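Local atomic coordinates of glutathione S-transferase enzyme with thioredoxin-like domain (Bradyrhizobium sp., PDB entry 4MF7), a protein that probably catalyses the conjugation of glutathione to electrophilic substrates. Residues A[183-196]-A[225-239]. Numbering follows the deposited sequence.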
ATOM      1  N   LEU A 183     -13.785   6.784  -8.749  1.00 29.52           N
ATOM      2  CA  LEU A 183     -15.143   6.248  -8.732  1.00 27.80           C
ATOM      3  C   LEU A 183     -15.440   5.453  -9.991  1.00 28.11           C
ATOM      4  O   LEU A 183     -16.177   4.488  -9.924  1.00 29.75           O
ATOM      5  CB  LEU A 183     -16.158   7.393  -8.604  1.00 28.17           C
ATOM      6  CG  LEU A 183     -16.282   8.031  -7.218  1.00 27.88           C
ATOM      7  CD1 LEU A 183     -17.130   9.301  -7.323  1.00 28.99           C
ATOM      8  CD2 LEU A 183     -16.865   7.091  -6.187  1.00 29.43           C
ATOM      9  N   GLY A 184     -14.903   5.890 -11.133  1.00 32.23           N
ATOM     10  CA  GLY A 184     -15.119   5.183 -12.418  1.00 36.37           C
ATOM     11  C   GLY A 184     -14.506   3.780 -12.430  1.00 29.06           C
ATOM     12  O   GLY A 184     -15.124   2.825 -12.905  1.00 35.38           O
ATOM     13  N   VAL A 185     -13.314   3.666 -11.863  1.00 33.11           N
ATOM     14  CA  VAL A 185     -12.673   2.370 -11.678  1.00 34.36           C
ATOM     15  C   VAL A 185     -13.508   1.466 -10.790  1.00 37.21           C
ATOM     16  O   VAL A 185     -13.778   0.324 -11.148  1.00 32.49           O
ATOM     17  CB  VAL A 185     -11.246   2.539 -11.119  1.00 34.39           C
ATOM     18  CG1 VAL A 185     -10.637   1.186 -10.748  1.00 37.33           C
ATOM     19  CG2 VAL A 185     -10.386   3.243 -12.160  1.00 38.60           C
ATOM     20  N   LEU A 186     -13.948   1.987  -9.650  1.00 29.63           N
ATOM     21  CA  LEU A 186     -14.762   1.214  -8.733  1.00 26.20           C
ATOM     22  C   LEU A 186     -16.094   0.809  -9.375  1.00 28.54           C
ATOM     23  O   LEU A 186     -16.574  -0.315  -9.207  1.00 29.05           O
ATOM     24  CB  LEU A 186     -14.999   2.012  -7.444  1.00 30.88           C
ATOM     25  CG  LEU A 186     -15.319   1.325  -6.134  1.00 48.40           C
ATOM     26  CD1 LEU A 186     -14.370   0.186  -5.805  1.00 42.16           C
ATOM     27  CD2 LEU A 186     -15.246   2.389  -5.044  1.00 44.38           C
ATOM     28  N   GLU A 187     -16.685   1.734 -10.117  1.00 30.05           N
ATOM     29  CA  GLU A 187     -17.950   1.490 -10.821  1.00 28.57           C
ATOM     30  C   GLU A 187     -17.795   0.297 -11.812  1.00 27.93           C
ATOM     31  O   GLU A 187     -18.617  -0.622 -11.822  1.00 33.11           O
ATOM     32  CB  GLU A 187     -18.352   2.759 -11.584  1.00 34.27           C
ATOM     33  CG  GLU A 187     -19.674   2.687 -12.326  1.00 36.03           C
ATOM     34  CD  GLU A 187     -20.896   2.654 -11.426  1.00 43.18           C
ATOM     35  OE1 GLU A 187     -22.022   2.565 -11.959  1.00 41.61           O
ATOM     36  OE2 GLU A 187     -20.770   2.734 -10.193  1.00 33.21           O
ATOM     37  N   ALA A 188     -16.710   0.313 -12.562  1.00 33.32           N
ATOM     38  CA  ALA A 188     -16.397  -0.764 -13.515  1.00 39.47           C
ATOM     39  C   ALA A 188     -16.199  -2.102 -12.804  1.00 37.85           C
ATOM     40  O   ALA A 188     -16.698  -3.129 -13.271  1.00 36.85           O
ATOM     41  CB  ALA A 188     -15.166  -0.399 -14.354  1.00 36.39           C
ATOM     42  N   ARG A 189     -15.500  -2.097 -11.664  1.00 30.87           N
ATOM     43  CA  ARG A 189     -15.308  -3.315 -10.882  1.00 30.81           C
ATOM     44  C   ARG A 189     -16.604  -3.856 -10.316  1.00 37.68           C
ATOM     45  O   ARG A 189     -16.793  -5.056 -10.290  1.00 35.26           O
ATOM     46  CB  ARG A 189     -14.305  -3.080  -9.724  1.00 30.78           C
ATOM     47  CG  ARG A 189     -14.058  -4.278  -8.833  1.00 32.09           C
ATOM     48  CD  ARG A 189     -13.356  -5.397  -9.607  1.00 30.73           C
ATOM     49  NE  ARG A 189     -13.212  -6.570  -8.752  1.00 32.08           N
ATOM     50  CZ  ARG A 189     -12.699  -7.727  -9.136  1.00 40.35           C
ATOM     51  NH1 ARG A 189     -12.254  -7.863 -10.374  1.00 37.44           N
ATOM     52  NH2 ARG A 189     -12.616  -8.740  -8.279  1.00 30.24           N
ATOM     53  N   LEU A 190     -17.492  -2.976  -9.843  1.00 28.73           N
ATOM     54  CA  LEU A 190     -18.660  -3.419  -9.088  1.00 28.27           C
ATOM     55  C   LEU A 190     -19.870  -3.755  -9.989  1.00 33.43           C
ATOM     56  O   LEU A 190     -20.905  -4.186  -9.505  1.00 35.27           O
ATOM     57  CB  LEU A 190     -19.033  -2.361  -8.028  1.00 35.28           C
ATOM     58  CG  LEU A 190     -18.101  -2.242  -6.821  1.00 27.87           C
ATOM     59  CD1 LEU A 190     -18.364  -0.952  -6.053  1.00 31.95           C
ATOM     60  CD2 LEU A 190     -18.225  -3.452  -5.909  1.00 34.53           C
ATOM     61  N   ASP A 191     -19.731  -3.545 -11.292  1.00 38.43           N
ATOM     62  CA  ASP A 191     -20.785  -3.934 -12.232  1.00 36.00           C
ATOM     63  C   ASP A 191     -20.898  -5.458 -12.214  1.00 36.65           C
ATOM     64  O   ASP A 191     -19.972  -6.166 -12.641  1.00 37.27           O
ATOM     65  CB  ASP A 191     -20.445  -3.426 -13.630  1.00 40.30           C
ATOM     66  CG  ASP A 191     -21.593  -3.590 -14.624  1.00 47.34           C
ATOM     67  OD1 ASP A 191     -22.639  -4.188 -14.284  1.00 42.07           O
ATOM     68  OD2 ASP A 191     -21.437  -3.091 -15.749  1.00 48.02           O
ATOM     69  N   GLY A 192     -22.005  -5.938 -11.675  1.00 41.91           N
ATOM     70  CA  GLY A 192     -22.275  -7.369 -11.554  1.00 40.46           C
ATOM     71  C   GLY A 192     -21.616  -8.035 -10.375  1.00 45.56           C
ATOM     72  O   GLY A 192     -21.470  -9.260 -10.375  1.00 40.14           O
ATOM     73  N   ARG A 193     -21.183  -7.246  -9.382  1.00 36.96           N
ATOM     74  CA  ARG A 193     -20.587  -7.797  -8.168  1.00 35.41           C
ATOM     75  C   ARG A 193     -21.257  -7.210  -6.945  1.00 35.58           C
ATOM     76  O   ARG A 193     -21.507  -6.007  -6.895  1.00 34.14           O
ATOM     77  CB  ARG A 193     -19.077  -7.502  -8.094  1.00 34.06           C
ATOM     78  CG  ARG A 193     -18.256  -8.204  -9.159  1.00 40.26           C
ATOM     79  CD  ARG A 193     -16.770  -8.058  -8.902  1.00 35.10           C
ATOM     80  NE  ARG A 193     -15.977  -8.898  -9.807  1.00 39.25           N
ATOM     81  CZ  ARG A 193     -15.568  -8.549 -11.018  1.00 41.60           C
ATOM     82  NH1 ARG A 193     -15.836  -7.355 -11.518  1.00 35.88           N
ATOM     83  NH2 ARG A 193     -14.869  -9.418 -11.745  1.00 41.82           N
ATOM     84  N   GLN A 194     -21.507  -8.051  -5.948  1.00 31.43           N
ATOM     85  CA  GLN A 194     -22.001  -7.582  -4.668  1.00 33.21           C
ATOM     86  C   GLN A 194     -20.919  -6.760  -3.935  1.00 32.84           C
ATOM     87  O   GLN A 194     -21.171  -5.644  -3.481  1.00 33.06           O
ATOM     88  CB  GLN A 194     -22.416  -8.757  -3.792  1.00 36.99           C
ATOM     89  CG  GLN A 194     -22.977  -8.370  -2.433  1.00 38.38           C
ATOM     90  CD  GLN A 194     -23.502  -9.579  -1.661  1.00 53.23           C
ATOM     91  OE1 GLN A 194     -23.190 -10.722  -1.984  1.00 48.20           O
ATOM     92  NE2 GLN A 194     -24.293  -9.325  -0.637  1.00 49.16           N
ATOM     93  N   TRP A 195     -19.735  -7.348  -3.825  1.00 31.15           N
ATOM     94  CA  TRP A 195     -18.563  -6.698  -3.183  1.00 26.46           C
ATOM     95  C   TRP A 195     -17.423  -6.598  -4.218  1.00 28.25           C
ATOM     96  O   TRP A 195     -17.546  -7.115  -5.315  1.00 32.63           O
ATOM     97  CB  TRP A 195     -18.144  -7.508  -1.956  1.00 31.98           C
ATOM     98  CG  TRP A 195     -19.273  -7.665  -0.904  1.00 32.49           C
ATOM     99  CD1 TRP A 195     -19.911  -8.834  -0.548  1.00 32.59           C
ATOM    100  CD2 TRP A 195     -19.882  -6.625  -0.117  1.00 30.46           C
ATOM    101  NE1 TRP A 195     -20.860  -8.572   0.430  1.00 33.61           N
ATOM    102  CE2 TRP A 195     -20.869  -7.227   0.692  1.00 33.14           C
ATOM    103  CE3 TRP A 195     -19.698  -5.241  -0.032  1.00 30.43           C
ATOM    104  CZ2 TRP A 195     -21.658  -6.492   1.577  1.00 34.82           C
ATOM    105  CZ3 TRP A 195     -20.488  -4.517   0.861  1.00 30.90           C
ATOM    106  CH2 TRP A 195     -21.444  -5.151   1.653  1.00 30.33           C
ATOM    107  N   ILE A 196     -16.316  -5.938  -3.864  1.00 25.93           N
ATOM    108  CA  ILE A 196     -15.202  -5.804  -4.779  1.00 31.69           C
ATOM    109  C   ILE A 196     -14.732  -7.200  -5.237  1.00 29.45           C
ATOM    110  O   ILE A 196     -14.386  -7.371  -6.395  1.00 31.01           O
ATOM    111  CB  ILE A 196     -14.065  -4.971  -4.142  1.00 26.87           C
ATOM    112  CG1 ILE A 196     -14.503  -3.495  -4.109  1.00 24.66           C
ATOM    113  CG2 ILE A 196     -12.746  -5.156  -4.877  1.00 30.56           C
ATOM    114  CD1 ILE A 196     -13.672  -2.641  -3.190  1.00 25.85           C
ATOM    115  N   VAL A 225     -19.123  15.346  -8.091  1.00 31.55           N
ATOM    116  CA  VAL A 225     -18.537  14.141  -8.651  1.00 34.26           C
ATOM    117  C   VAL A 225     -19.534  13.314  -9.463  1.00 36.05           C
ATOM    118  O   VAL A 225     -19.203  12.235  -9.933  1.00 35.63           O
ATOM    119  CB  VAL A 225     -17.851  13.271  -7.565  1.00 29.58           C
ATOM    120  CG1 VAL A 225     -16.790  14.103  -6.842  1.00 35.03           C
ATOM    121  CG2 VAL A 225     -18.833  12.642  -6.595  1.00 28.37           C
ATOM    122  N   ALA A 226     -20.740  13.844  -9.631  1.00 34.82           N
ATOM    123  CA  ALA A 226     -21.813  13.174 -10.353  1.00 34.96           C
ATOM    124  C   ALA A 226     -22.100  11.802  -9.772  1.00 30.94           C
ATOM    125  O   ALA A 226     -22.349  10.845 -10.515  1.00 32.21           O
ATOM    126  CB  ALA A 226     -21.495  13.077 -11.838  1.00 38.19           C
ATOM    127  N   PHE A 227     -22.114  11.709  -8.440  1.00 29.87           N
ATOM    128  CA  PHE A 227     -22.302  10.430  -7.798  1.00 30.31           C
ATOM    129  C   PHE A 227     -23.602   9.739  -8.201  1.00 34.35           C
ATOM    130  O   PHE A 227     -23.636   8.516  -8.335  1.00 32.97           O
ATOM    131  CB  PHE A 227     -22.276  10.588  -6.279  1.00 32.49           C
ATOM    132  CG  PHE A 227     -22.217   9.286  -5.518  1.00 27.00           C
ATOM    133  CD1 PHE A 227     -21.026   8.551  -5.466  1.00 34.22           C
ATOM    134  CD2 PHE A 227     -23.311   8.812  -4.812  1.00 31.19           C
ATOM    135  CE1 PHE A 227     -20.967   7.365  -4.763  1.00 35.02           C
ATOM    136  CE2 PHE A 227     -23.242   7.616  -4.081  1.00 34.93           C
ATOM    137  CZ  PHE A 227     -22.070   6.896  -4.057  1.00 29.99           C
ATOM    138  N   ASP A 228     -24.678  10.510  -8.326  1.00 36.54           N
ATOM    139  CA  ASP A 228     -26.004   9.917  -8.543  1.00 38.42           C
ATOM    140  C   ASP A 228     -26.218   9.486  -9.989  1.00 37.23           C
ATOM    141  O   ASP A 228     -27.226   8.862 -10.281  1.00 40.47           O
ATOM    142  CB  ASP A 228     -27.109  10.841  -8.022  1.00 40.53           C
ATOM    143  CG  ASP A 228     -27.022  11.023  -6.506  1.00 57.39           C
ATOM    144  OD1 ASP A 228     -26.988  10.000  -5.799  1.00 47.83           O
ATOM    145  OD2 ASP A 228     -26.937  12.165  -6.019  1.00 59.62           O
ATOM    146  N   GLU A 229     -25.246   9.786 -10.858  1.00 29.49           N
ATOM    147  CA  GLU A 229     -25.192   9.251 -12.223  1.00 31.00           C
ATOM    148  C   GLU A 229     -24.505   7.880 -12.282  1.00 38.24           C
ATOM    149  O   GLU A 229     -24.609   7.150 -13.277  1.00 32.83           O
ATOM    150  CB  GLU A 229     -24.550  10.251 -13.183  1.00 36.48           C
ATOM    151  CG  GLU A 229     -25.392  11.501 -13.426  1.00 40.31           C
ATOM    152  CD  GLU A 229     -26.762  11.170 -13.999  1.00 46.79           C
ATOM    153  OE1 GLU A 229     -27.786  11.472 -13.353  1.00 42.85           O
ATOM    154  OE2 GLU A 229     -26.791  10.558 -15.079  1.00 43.81           O
ATOM    155  N   LEU A 230     -23.833   7.491 -11.202  1.00 30.19           N
ATOM    156  CA  LEU A 230     -23.370   6.108 -11.075  1.00 28.60           C
ATOM    157  C   LEU A 230     -24.501   5.133 -10.718  1.00 35.27           C
ATOM    158  O   LEU A 230     -25.613   5.537 -10.323  1.00 35.80           O
ATOM    159  CB  LEU A 230     -22.233   6.026 -10.030  1.00 27.34           C
ATOM    160  CG  LEU A 230     -21.042   6.932 -10.301  1.00 31.24           C
ATOM    161  CD1 LEU A 230     -20.212   6.992  -9.005  1.00 32.36           C
ATOM    162  CD2 LEU A 230     -20.209   6.448 -11.479  1.00 37.37           C
ATOM    163  N   THR A 231     -24.219   3.845 -10.846  1.00 33.95           N
ATOM    164  CA  THR A 231     -25.196   2.814 -10.472  1.00 35.00           C
ATOM    165  C   THR A 231     -24.651   1.844  -9.423  1.00 32.71           C
ATOM    166  O   THR A 231     -25.272   1.609  -8.378  1.00 35.58           O
ATOM    167  CB  THR A 231     -25.675   2.032 -11.711  1.00 53.37           C
ATOM    168  OG1 THR A 231     -26.082   2.966 -12.719  1.00 45.54           O
ATOM    169  CG2 THR A 231     -26.834   1.104 -11.360  1.00 48.61           C
ATOM    170  N   HIS A 232     -23.479   1.317  -9.696  1.00 31.43           N
ATOM    171  CA  HIS A 232     -22.922   0.217  -8.916  1.00 32.33           C
ATOM    172  C   HIS A 232     -22.257   0.689  -7.627  1.00 30.35           C
ATOM    173  O   HIS A 232     -22.420   0.049  -6.617  1.00 30.89           O
ATOM    174  CB  HIS A 232     -21.980  -0.605  -9.799  1.00 35.96           C
ATOM    175  CG  HIS A 232     -22.623  -0.981 -11.099  1.00 33.82           C
ATOM    176  ND1 HIS A 232     -23.760  -1.753 -11.155  1.00 43.05           N
ATOM    177  CD2 HIS A 232     -22.343  -0.620 -12.373  1.00 41.55           C
ATOM    178  CE1 HIS A 232     -24.140  -1.877 -12.416  1.00 39.18           C
ATOM    179  NE2 HIS A 232     -23.301  -1.198 -13.174  1.00 41.17           N
ATOM    180  N   VAL A 233     -21.528   1.798  -7.678  1.00 30.42           N
ATOM    181  CA  VAL A 233     -20.925   2.345  -6.432  1.00 30.47           C
ATOM    182  C   VAL A 233     -21.993   2.722  -5.384  1.00 33.83           C
ATOM    183  O   VAL A 233     -21.885   2.308  -4.217  1.00 28.54           O
ATOM    184  CB  VAL A 233     -19.930   3.485  -6.706  1.00 31.00           C
ATOM    185  CG1 VAL A 233     -19.336   3.997  -5.410  1.00 29.70           C
ATOM    186  CG2 VAL A 233     -18.781   3.006  -7.592  1.00 31.00           C
ATOM    187  N   PRO A 234     -23.049   3.463  -5.783  1.00 29.84           N
ATOM    188  CA  PRO A 234     -24.100   3.816  -4.804  1.00 30.02           C
ATOM    189  C   PRO A 234     -24.745   2.613  -4.121  1.00 30.73           C
ATOM    190  O   PRO A 234     -24.955   2.620  -2.904  1.00 36.31           O
ATOM    191  CB  PRO A 234     -25.116   4.612  -5.648  1.00 36.03           C
ATOM    192  CG  PRO A 234     -24.322   5.189  -6.743  1.00 32.22           C
ATOM    193  CD  PRO A 234     -23.219   4.193  -7.046  1.00 29.52           C
ATOM    194  N   ALA A 235     -25.022   1.564  -4.890  1.00 32.97           N
ATOM    195  CA  ALA A 235     -25.625   0.353  -4.344  1.00 39.10           C
ATOM    196  C   ALA A 235     -24.672  -0.387  -3.391  1.00 32.79           C
ATOM    197  O   ALA A 235     -25.053  -0.803  -2.314  1.00 34.54           O
ATOM    198  CB  ALA A 235     -26.062  -0.561  -5.475  1.00 39.78           C
ATOM    199  N   TRP A 236     -23.416  -0.519  -3.792  1.00 33.83           N
ATOM    200  CA  TRP A 236     -22.416  -1.125  -2.938  1.00 28.55           C
ATOM    201  C   TRP A 236     -22.215  -0.292  -1.644  1.00 27.66           C
ATOM    202  O   TRP A 236     -22.119  -0.854  -0.560  1.00 32.33           O
ATOM    203  CB  TRP A 236     -21.106  -1.263  -3.720  1.00 27.44           C
ATOM    204  CG  TRP A 236     -19.868  -1.486  -2.939  1.00 30.72           C
ATOM    205  CD1 TRP A 236     -19.333  -2.664  -2.559  1.00 29.48           C
ATOM    206  CD2 TRP A 236     -18.910  -0.462  -2.572  1.00 34.38           C
ATOM    207  NE1 TRP A 236     -18.108  -2.456  -1.931  1.00 31.56           N
ATOM    208  CE2 TRP A 236     -17.843  -1.106  -1.921  1.00 27.37           C
ATOM    209  CE3 TRP A 236     -18.896   0.941  -2.694  1.00 29.48           C
ATOM    210  CZ2 TRP A 236     -16.741  -0.402  -1.404  1.00 27.23           C
ATOM    211  CZ3 TRP A 236     -17.781   1.651  -2.203  1.00 29.39           C
ATOM    212  CH2 TRP A 236     -16.736   0.961  -1.545  1.00 27.62           C
ATOM    213  N   LEU A 237     -22.170   1.030  -1.770  1.00 28.36           N
ATOM    214  CA  LEU A 237     -21.991   1.886  -0.581  1.00 31.09           C
ATOM    215  C   LEU A 237     -23.139   1.650   0.398  1.00 34.81           C
ATOM    216  O   LEU A 237     -22.924   1.533   1.602  1.00 31.07           O
ATOM    217  CB  LEU A 237     -21.890   3.354  -0.953  1.00 32.76           C
ATOM    218  CG  LEU A 237     -21.653   4.348   0.223  1.00 30.62           C
ATOM    219  CD1 LEU A 237     -20.338   4.059   0.974  1.00 30.41           C
ATOM    220  CD2 LEU A 237     -21.672   5.789  -0.290  1.00 33.93           C
ATOM    221  N   GLU A 238     -24.364   1.579  -0.135  1.00 34.11           N
ATOM    222  CA  GLU A 238     -25.562   1.273   0.657  1.00 35.49           C
ATOM    223  C   GLU A 238     -25.459  -0.069   1.355  1.00 31.77           C
ATOM    224  O   GLU A 238     -25.763  -0.174   2.536  1.00 38.31           O
ATOM    225  CB  GLU A 238     -26.822   1.227  -0.245  1.00 41.62           C
ATOM    226  CG  GLU A 238     -27.810   2.361  -0.090  1.00 81.63           C
ATOM    227  CD  GLU A 238     -29.235   1.916  -0.390  1.00103.39           C
ATOM    228  OE1 GLU A 238     -30.171   2.559   0.111  1.00 78.07           O
ATOM    229  OE2 GLU A 238     -29.434   0.913  -1.111  1.00 79.35           O
ATOM    230  N   ARG A 239     -25.002  -1.093   0.646  1.00 32.78           N
ATOM    231  CA  ARG A 239     -24.811  -2.414   1.249  1.00 34.72           C
ATOM    232  C   ARG A 239     -23.793  -2.337   2.396  1.00 36.75           C
ATOM    233  O   ARG A 239     -23.989  -2.906   3.465  1.00 34.37           O
ATOM    234  CB  ARG A 239     -24.338  -3.442   0.228  1.00 35.66           C
ATOM    235  CG  ARG A 239     -25.379  -3.867  -0.801  1.00 45.91           C
ATOM    236  CD  ARG A 239     -24.918  -5.085  -1.577  1.00 38.66           C
ATOM    237  NE  ARG A 239     -23.919  -4.786  -2.603  1.00 40.76           N
ATOM    238  CZ  ARG A 239     -24.187  -4.239  -3.788  1.00 44.93           C
ATOM    239  NH1 ARG A 239     -23.200  -4.023  -4.644  1.00 41.75           N
ATOM    240  NH2 ARG A 239     -25.436  -3.910  -4.135  1.00 43.94           N
TER
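E187, on helix 171-190, spends its carboxylate on the N-terminal end of helix 232-241, from the N-cap residue T231 on. Its CB lies against V233 CG2 and L230 CD2, and CG stays beside L230 CD2. With CG anti to the backbone N (chi1 -178°) and a bend at chi2, CD comes up to the helix start, where E187 OE1 accepts from T231 N at 2.8 Å and H232 N at 3.0 Å, from opposite faces of the carboxylate plane. E187 OE2 takes V233 N at 2.8 Å. A glutamine here would probably lose at least one of these bonds, since its NH2 cannot accept, and leave a backbone N-H at the helix start without its mate.

V233 suits the crossing because its short, branched side chain fits as a knob among L183, L186, E187 and L190. Further along, L190, whose forked tip offers methyls to a flat ring, lays CD1 over a face of the W236 indole, while W236 NE1 bonds D205 of helix 203-215. H232 brings a flat ring whose face can lie against D191 CA. Past the turn that follows helix 171-190, Q194 O is gripped side-on by R239, an arginine's NE and NH1 both reaching one carbonyl oxygen.

The two helices cross at 79° on apolar packing, with E187 tying helix to helix start and R239 tying helix 232-241 to the loop; the acid, set among N-H groups, probably has its negative charge stabilised by the helix dipole.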